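Local coordinates for glycosylation Associate Protein 2 (Streptococcus agalactiae serotype V, PDB 6OYC) that probably works with its Gap1 and Gap3 partners in the glycosylation and accessory Sec export of a serine-rich streptococcal surface adhesin, at residues 57-62 against 126-131; 364-369 against 512-517. One frame throughout, in Å; residues are numbered along the deposited sequence.

Contact 1: 57-62 against 126-131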
ATOM      1  N   PRO B  57      11.682  23.879  10.732  1.00 55.83           N
ATOM      2  CA  PRO B  57      13.049  23.363  10.823  1.00 51.30           C
ATOM      3  C   PRO B  57      13.341  22.401   9.684  1.00 47.26           C
ATOM      4  O   PRO B  57      12.466  21.661   9.236  1.00 45.33           O
ATOM      5  CB  PRO B  57      13.065  22.640  12.174  1.00 49.57           C
ATOM      6  CG  PRO B  57      11.640  22.259  12.408  1.00 51.38           C
ATOM      7  CD  PRO B  57      10.787  23.303  11.747  1.00 50.92           C
ATOM      8  N   ARG B  58      14.587  22.422   9.205  1.00 44.87           N
ATOM      9  CA  ARG B  58      15.007  21.433   8.221  1.00 46.66           C
ATOM     10  C   ARG B  58      14.841  20.026   8.797  1.00 47.88           C
ATOM     11  O   ARG B  58      15.062  19.796   9.985  1.00 48.04           O
ATOM     12  CB  ARG B  58      16.452  21.680   7.788  1.00 43.18           C
ATOM     13  CG  ARG B  58      17.471  21.500   8.885  1.00 51.11           C
ATOM     14  CD  ARG B  58      18.145  20.114   8.837  1.00 50.20           C
ATOM     15  NE  ARG B  58      19.031  19.883   9.981  1.00 56.80           N
ATOM     16  CZ  ARG B  58      18.626  19.689  11.235  1.00 65.00           C
ATOM     17  NH1 ARG B  58      17.337  19.675  11.534  1.00120.30           N
ATOM     18  NH2 ARG B  58      19.523  19.490  12.189  1.00 69.57           N
ATOM     19  N   LYS B  59      14.408  19.094   7.949  1.00 47.25           N
ATOM     20  CA  LYS B  59      14.155  17.708   8.329  1.00 41.30           C
ATOM     21  C   LYS B  59      15.454  16.913   8.283  1.00 39.30           C
ATOM     22  O   LYS B  59      16.295  17.127   7.403  1.00 41.65           O
ATOM     23  CB  LYS B  59      13.118  17.094   7.376  1.00 40.84           C
ATOM     24  CG  LYS B  59      12.684  15.642   7.657  1.00 41.07           C
ATOM     25  CD  LYS B  59      11.904  15.061   6.440  1.00 48.06           C
ATOM     26  CE  LYS B  59      11.202  13.724   6.740  1.00 50.67           C
ATOM     27  NZ  LYS B  59       9.708  13.839   6.835  1.00 60.01           N
ATOM     28  N   ILE B  60      15.635  16.013   9.245  1.00 40.24           N
ATOM     29  CA  ILE B  60      16.664  14.981   9.157  1.00 34.06           C
ATOM     30  C   ILE B  60      15.951  13.697   8.769  1.00 35.67           C
ATOM     31  O   ILE B  60      15.117  13.186   9.527  1.00 34.28           O
ATOM     32  CB  ILE B  60      17.448  14.818  10.466  1.00 34.29           C
ATOM     33  CG1 ILE B  60      18.033  16.163  10.908  1.00 36.57           C
ATOM     34  CG2 ILE B  60      18.568  13.796  10.263  1.00 32.95           C
ATOM     35  CD1 ILE B  60      18.877  16.083  12.172  1.00 38.90           C
ATOM     36  N   SER B  61      16.265  13.180   7.582  1.00 33.19           N
ATOM     37  CA  SER B  61      15.434  12.149   6.976  1.00 34.28           C
ATOM     38  C   SER B  61      15.828  10.732   7.379  1.00 32.99           C
ATOM     39  O   SER B  61      15.041   9.794   7.174  1.00 32.75           O
ATOM     40  CB  SER B  61      15.480  12.289   5.451  1.00 34.49           C
ATOM     41  OG  SER B  61      14.701  13.389   5.041  1.00 38.63           O
ATOM     42  N   ALA B  62      17.014  10.545   7.945  1.00 33.40           N
ATOM     43  CA  ALA B  62      17.387   9.217   8.410  1.00 33.73           C
ATOM     44  C   ALA B  62      18.415   9.326   9.524  1.00 33.38           C
ATOM     45  O   ALA B  62      19.207  10.278   9.585  1.00 35.14           O
ATOM     46  CB  ALA B  62      17.938   8.344   7.273  1.00 31.46           C
ATOM     47  N   LEU B 126      13.843   8.588   0.268  1.00 30.41           N
ATOM     48  CA  LEU B 126      13.407   9.182   1.530  1.00 32.19           C
ATOM     49  C   LEU B 126      12.430  10.336   1.319  1.00 33.41           C
ATOM     50  O   LEU B 126      12.217  11.143   2.225  1.00 36.78           O
ATOM     51  CB  LEU B 126      14.621   9.639   2.346  1.00 30.81           C
ATOM     52  CG  LEU B 126      15.534   8.531   2.919  1.00 30.87           C
ATOM     53  CD1 LEU B 126      16.795   9.062   3.627  1.00 24.27           C
ATOM     54  CD2 LEU B 126      14.740   7.638   3.866  1.00 27.52           C
ATOM     55  N   PHE B 127      11.836  10.433   0.136  1.00 35.49           N
ATOM     56  CA  PHE B 127      10.891  11.506  -0.138  1.00 36.78           C
ATOM     57  C   PHE B 127       9.625  11.336   0.702  1.00 38.16           C
ATOM     58  O   PHE B 127       9.264  10.228   1.120  1.00 34.83           O
ATOM     59  CB  PHE B 127      10.534  11.551  -1.642  1.00 34.05           C
ATOM     60  CG  PHE B 127       9.980  10.236  -2.187  1.00 34.74           C
ATOM     61  CD1 PHE B 127      10.837   9.248  -2.670  1.00 31.93           C
ATOM     62  CD2 PHE B 127       8.606   9.986  -2.190  1.00 32.92           C
ATOM     63  CE1 PHE B 127      10.335   8.038  -3.159  1.00 30.87           C
ATOM     64  CE2 PHE B 127       8.090   8.771  -2.665  1.00 31.67           C
ATOM     65  CZ  PHE B 127       8.961   7.797  -3.151  1.00 33.20           C
ATOM     66  N   ILE B 128       8.945  12.445   0.930  1.00 38.13           N
ATOM     67  CA  ILE B 128       7.657  12.436   1.611  1.00 43.41           C
ATOM     68  C   ILE B 128       6.553  12.246   0.577  1.00 39.84           C
ATOM     69  O   ILE B 128       6.633  12.727  -0.553  1.00 43.14           O
ATOM     70  CB  ILE B 128       7.468  13.736   2.418  1.00 46.36           C
ATOM     71  CG1 ILE B 128       7.728  14.927   1.498  1.00 50.87           C
ATOM     72  CG2 ILE B 128       8.423  13.774   3.603  1.00 44.21           C
ATOM     73  CD1 ILE B 128       7.385  16.257   2.089  1.00 55.46           C
ATOM     74  N   GLY B 129       5.495  11.555   0.967  1.00 41.47           N
ATOM     75  CA  GLY B 129       4.387  11.308   0.068  1.00 41.20           C
ATOM     76  C   GLY B 129       4.432   9.910  -0.530  1.00 40.45           C
ATOM     77  O   GLY B 129       5.388   9.144  -0.364  1.00 41.15           O
ATOM     78  N   GLN B 130       3.354   9.580  -1.226  1.00 36.31           N
ATOM     79  CA  GLN B 130       3.230   8.319  -1.940  1.00 36.92           C
ATOM     80  C   GLN B 130       2.510   8.601  -3.247  1.00 36.54           C
ATOM     81  O   GLN B 130       1.710   9.538  -3.321  1.00 35.30           O
ATOM     82  CB  GLN B 130       2.442   7.293  -1.114  1.00 34.08           C
ATOM     83  CG  GLN B 130       1.163   7.891  -0.525  1.00 37.82           C
ATOM     84  CD  GLN B 130       0.313   6.914   0.288  1.00 38.14           C
ATOM     85  OE1 GLN B 130       0.426   5.687   0.153  1.00 39.59           O
ATOM     86  NE2 GLN B 130      -0.558   7.462   1.134  1.00 38.70           N
ATOM     87  N   TYR B 131       2.797   7.798  -4.277  1.00 35.35           N
ATOM     88  CA  TYR B 131       1.994   7.874  -5.498  1.00 34.69           C
ATOM     89  C   TYR B 131       2.129   6.609  -6.331  1.00 31.98           C
ATOM     90  O   TYR B 131       3.203   6.008  -6.421  1.00 33.94           O
ATOM     91  CB  TYR B 131       2.351   9.067  -6.394  1.00 32.92           C
ATOM     92  CG  TYR B 131       1.300   9.280  -7.483  1.00 39.59           C
ATOM     93  CD1 TYR B 131      -0.007   9.651  -7.153  1.00 38.52           C
ATOM     94  CD2 TYR B 131       1.594   9.054  -8.824  1.00 39.70           C
ATOM     95  CE1 TYR B 131      -0.980   9.826  -8.128  1.00 40.16           C
ATOM     96  CE2 TYR B 131       0.623   9.242  -9.820  1.00 42.86           C
ATOM     97  CZ  TYR B 131      -0.663   9.626  -9.460  1.00 43.89           C
ATOM     98  OH  TYR B 131      -1.642   9.802 -10.421  1.00 45.51           O
TER
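Leu126 reaches across to Ser61 and Ala62 where the two backbones come nearest, their Ser61 and Leu126 CA atoms 6.5 Å apart. From its base outward, Leu126 CB already touches Ser61, with 4.2 Å to Ser61 CB. CG stands anti to the carbonyl carbon (chi1 -69°), which carries the branched end of the side chain to the other loop. There Leu126 CD1 is shared between two residues, 3.9 Å from Ser61 CB and 3.9 Å from Ala62 CB, while the second methyl, Leu126 CD2, comes within 4.0 Å of Ser61 O. No hydrogen bond spans the contact. At the more exposed end Lys59 stretches out, CG anti to its backbone N (chi1 -178°), until the chain bends at the last torsion. Lys59 NZ comes 3.5 Å from Ile128 CG2, and CE meets the same methyl less closely, so the amine end lies beside a methyl. Segment 57-62 leads from helix 36-52 into strand 62-65 of the parallel sheet, and 126-131 runs from helix 115-125 to strand 132-135 of an antiparallel sheet. Leu126 also packs on Leu6 and Ile8 of strand 6-11, the neighbour of strand 62-65, and on Leu266 and Leu271, placing the linker out of helix 115-125 against the entry ends of strands 6-11 and 62-65, inside the parallel sheet.

Contact 2: 364-369 against 512-517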
ATOM      1  N   GLN B 364      -7.388  -7.800  21.275  1.00 55.25           N
ATOM      2  CA  GLN B 364      -6.720  -6.508  21.267  1.00 53.53           C
ATOM      3  C   GLN B 364      -6.557  -5.977  19.839  1.00 56.54           C
ATOM      4  O   GLN B 364      -5.653  -5.185  19.555  1.00 54.45           O
ATOM      5  CB  GLN B 364      -5.389  -6.620  22.011  1.00 58.34           C
ATOM      6  CG  GLN B 364      -5.575  -7.118  23.460  1.00 52.61           C
ATOM      7  CD  GLN B 364      -4.284  -7.525  24.157  1.00 58.52           C
ATOM      8  OE1 GLN B 364      -3.627  -8.495  23.771  1.00 55.31           O
ATOM      9  NE2 GLN B 364      -3.930  -6.794  25.213  1.00 67.59           N
ATOM     10  N   LEU B 365      -7.467  -6.379  18.941  1.00 55.49           N
ATOM     11  CA  LEU B 365      -7.432  -6.028  17.525  1.00 51.69           C
ATOM     12  C   LEU B 365      -8.731  -5.348  17.098  1.00 48.89           C
ATOM     13  O   LEU B 365      -9.822  -5.810  17.444  1.00 52.06           O
ATOM     14  CB  LEU B 365      -7.206  -7.282  16.673  1.00 52.00           C
ATOM     15  CG  LEU B 365      -7.530  -7.137  15.186  1.00 50.05           C
ATOM     16  CD1 LEU B 365      -6.535  -6.170  14.560  1.00 44.34           C
ATOM     17  CD2 LEU B 365      -7.507  -8.491  14.476  1.00 44.06           C
ATOM     18  N   ILE B 366      -8.620  -4.265  16.323  1.00 50.52           N
ATOM     19  CA  ILE B 366      -9.779  -3.532  15.798  1.00 51.50           C
ATOM     20  C   ILE B 366      -9.641  -3.378  14.287  1.00 44.88           C
ATOM     21  O   ILE B 366      -8.669  -2.776  13.811  1.00 45.56           O
ATOM     22  CB  ILE B 366      -9.924  -2.147  16.448  1.00 49.78           C
ATOM     23  CG1 ILE B 366     -10.029  -2.292  17.967  1.00 56.66           C
ATOM     24  CG2 ILE B 366     -11.134  -1.395  15.862  1.00 45.14           C
ATOM     25  CD1 ILE B 366      -9.731  -1.023  18.675  1.00 57.55           C
ATOM     26  N   LEU B 367     -10.630  -3.870  13.543  1.00 43.75           N
ATOM     27  CA  LEU B 367     -10.687  -3.719  12.091  1.00 43.71           C
ATOM     28  C   LEU B 367     -11.701  -2.643  11.722  1.00 44.91           C
ATOM     29  O   LEU B 367     -12.775  -2.567  12.320  1.00 44.53           O
ATOM     30  CB  LEU B 367     -11.056  -5.043  11.419  1.00 39.20           C
ATOM     31  CG  LEU B 367     -10.118  -6.190  11.780  1.00 43.79           C
ATOM     32  CD1 LEU B 367     -10.583  -7.516  11.213  1.00 44.30           C
ATOM     33  CD2 LEU B 367      -8.699  -5.885  11.329  1.00 44.00           C
ATOM     34  N   SER B 368     -11.363  -1.821  10.727  1.00 44.55           N
ATOM     35  CA  SER B 368     -12.172  -0.653  10.400  1.00 43.55           C
ATOM     36  C   SER B 368     -12.052  -0.302   8.921  1.00 43.75           C
ATOM     37  O   SER B 368     -11.110  -0.711   8.237  1.00 42.43           O
ATOM     38  CB  SER B 368     -11.760   0.556  11.235  1.00 43.08           C
ATOM     39  OG  SER B 368     -10.375   0.815  11.073  1.00 42.51           O
ATOM     40  N   GLY B 369     -13.013   0.486   8.446  1.00 45.30           N
ATOM     41  CA  GLY B 369     -12.971   1.006   7.089  1.00 44.04           C
ATOM     42  C   GLY B 369     -14.276   1.677   6.715  1.00 48.79           C
ATOM     43  O   GLY B 369     -15.276   1.620   7.439  1.00 50.07           O
ATOM     44  N   ASN B 512     -13.037   3.627  26.519  1.00 62.60           N
ATOM     45  CA  ASN B 512     -13.852   2.683  27.275  1.00 60.22           C
ATOM     46  C   ASN B 512     -13.138   1.357  27.495  1.00 62.50           C
ATOM     47  O   ASN B 512     -13.229   0.769  28.579  1.00 63.09           O
ATOM     48  CB  ASN B 512     -15.178   2.441  26.549  1.00 63.82           C
ATOM     49  CG  ASN B 512     -16.107   3.630  26.609  1.00 60.26           C
ATOM     50  OD1 ASN B 512     -15.902   4.562  27.388  1.00 61.02           O
ATOM     51  ND2 ASN B 512     -17.137   3.608  25.780  1.00 64.68           N
ATOM     52  N   ASP B 513     -12.442   0.849  26.474  1.00 58.61           N
ATOM     53  CA  ASP B 513     -11.992  -0.537  26.484  1.00 57.24           C
ATOM     54  C   ASP B 513     -10.487  -0.706  26.619  1.00 54.39           C
ATOM     55  O   ASP B 513     -10.032  -1.839  26.808  1.00 59.97           O
ATOM     56  CB  ASP B 513     -12.457  -1.270  25.210  1.00 61.35           C
ATOM     57  CG  ASP B 513     -13.953  -1.097  24.927  1.00 65.74           C
ATOM     58  OD1 ASP B 513     -14.668  -0.538  25.778  1.00 68.08           O
ATOM     59  OD2 ASP B 513     -14.417  -1.514  23.842  1.00 64.87           O
ATOM     60  N   PHE B 514      -9.700   0.370  26.528  1.00 57.34           N
ATOM     61  CA  PHE B 514      -8.249   0.230  26.591  1.00 58.14           C
ATOM     62  C   PHE B 514      -7.597   1.329  27.419  1.00 58.71           C
ATOM     63  O   PHE B 514      -6.360   1.387  27.488  1.00 57.32           O
ATOM     64  CB  PHE B 514      -7.663   0.181  25.162  1.00 58.62           C
ATOM     65  CG  PHE B 514      -8.189  -0.980  24.351  1.00 51.67           C
ATOM     66  CD1 PHE B 514      -7.615  -2.236  24.468  1.00 53.71           C
ATOM     67  CD2 PHE B 514      -9.293  -0.827  23.531  1.00 48.66           C
ATOM     68  CE1 PHE B 514      -8.112  -3.307  23.758  1.00 54.65           C
ATOM     69  CE2 PHE B 514      -9.799  -1.898  22.819  1.00 49.85           C
ATOM     70  CZ  PHE B 514      -9.216  -3.133  22.928  1.00 52.64           C
ATOM     71  N   GLY B 515      -8.385   2.183  28.064  1.00 58.60           N
ATOM     72  CA  GLY B 515      -7.850   3.154  28.987  1.00 62.63           C
ATOM     73  C   GLY B 515      -7.249   4.368  28.339  1.00 61.17           C
ATOM     74  O   GLY B 515      -6.586   5.158  29.021  1.00 63.18           O
ATOM     75  N   ARG B 516      -7.466   4.555  27.052  1.00 61.16           N
ATOM     76  CA  ARG B 516      -6.797   5.614  26.318  1.00 67.14           C
ATOM     77  C   ARG B 516      -7.609   6.894  26.480  1.00 70.43           C
ATOM     78  O   ARG B 516      -8.702   7.031  25.921  1.00 69.72           O
ATOM     79  CB  ARG B 516      -6.597   5.193  24.866  1.00 63.34           C
ATOM     80  CG  ARG B 516      -5.554   4.068  24.753  1.00 60.62           C
ATOM     81  CD  ARG B 516      -5.496   3.435  23.364  1.00 59.45           C
ATOM     82  NE  ARG B 516      -4.302   2.601  23.178  1.00 55.85           N
ATOM     83  CZ  ARG B 516      -3.085   3.081  22.923  1.00 52.08           C
ATOM     84  NH1 ARG B 516      -2.892   4.393  22.836  1.00 49.33           N
ATOM     85  NH2 ARG B 516      -2.060   2.253  22.762  1.00 47.63           N
ATOM     86  N   LYS B 517      -7.078   7.814  27.277  1.00 77.10           N
ATOM     87  CA  LYS B 517      -7.782   9.046  27.605  1.00 80.41           C
ATOM     88  C   LYS B 517      -7.745  10.006  26.422  1.00 83.08           C
ATOM     89  O   LYS B 517      -6.691  10.229  25.820  1.00 86.71           O
ATOM     90  CB  LYS B 517      -7.148   9.675  28.851  1.00 84.21           C
ATOM     91  CG  LYS B 517      -7.077  11.199  28.878  1.00 88.83           C
ATOM     92  CD  LYS B 517      -6.550  11.721  30.224  1.00 90.38           C
ATOM     93  CE  LYS B 517      -7.577  11.553  31.348  1.00 87.22           C
ATOM     94  NZ  LYS B 517      -7.029  11.927  32.691  1.00 86.89           N
TER
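With chi1 at -60° and chi2 at -84°, the Phe514 side chain swings its ring from the last turn of helix 495-514 toward the start of strand 365-370. Ile366 answers with an extended arm: chi1 of -57° and a nearly straight chi2 carry CD1 out to the ring, where it meets Phe514 CE2 at 4.2 Å. From the same side of the ring plane, Gln364 CA approaches Phe514 CE1 at 4.3 Å. Both approaches are oblique to the ring plane, and the contact is made by carbon alone, with no hydrogen bond between the segments. The Gln364 amide is engaged separately: OE1 takes a hydrogen bond from Ser361 N. Strand 365-370 lies inside the mixed sheet, which with its flanking helices is consistent with the alpha/beta-hydrolase fold of its family. It runs on into a GxSxG sequence resembling a nucleophile elbow, of which Gly369 is the first residue. Ile366 also touches Tyr506 and Met509 of helix 495-514, extending the same apolar seam back along that helix. Beyond Phe514 the chain leaves helical geometry at Gly515, whose phi is positive. Pro296 packs on Phe514 and Ile366 alike, and the ring of His387 meets Phe514 edge-to-face while its NE2 is hydrogen-bonded to Asp513 OD2.

Contacts 1 and 2 follow one another along the chain, their centres 30 Å apart and their nearest atoms about 15 Å apart, and they share no helix or strand. Both are small, partly buried and without hydrogen bonds between their segments. Contact 1 joins two loops, where the five-stranded parallel sheet meets the path to an antiparallel sheet, and it grades from buried Ser61 and Ala62 to exposed Lys59 and Ile128, mixing methyl packing with a charged end. Contact 2 sets a helix end against a strand of the mixed sheet. It is carbon packing round one aromatic ring, with backbone and side-chain carbons of the strand, and brings no charged group across.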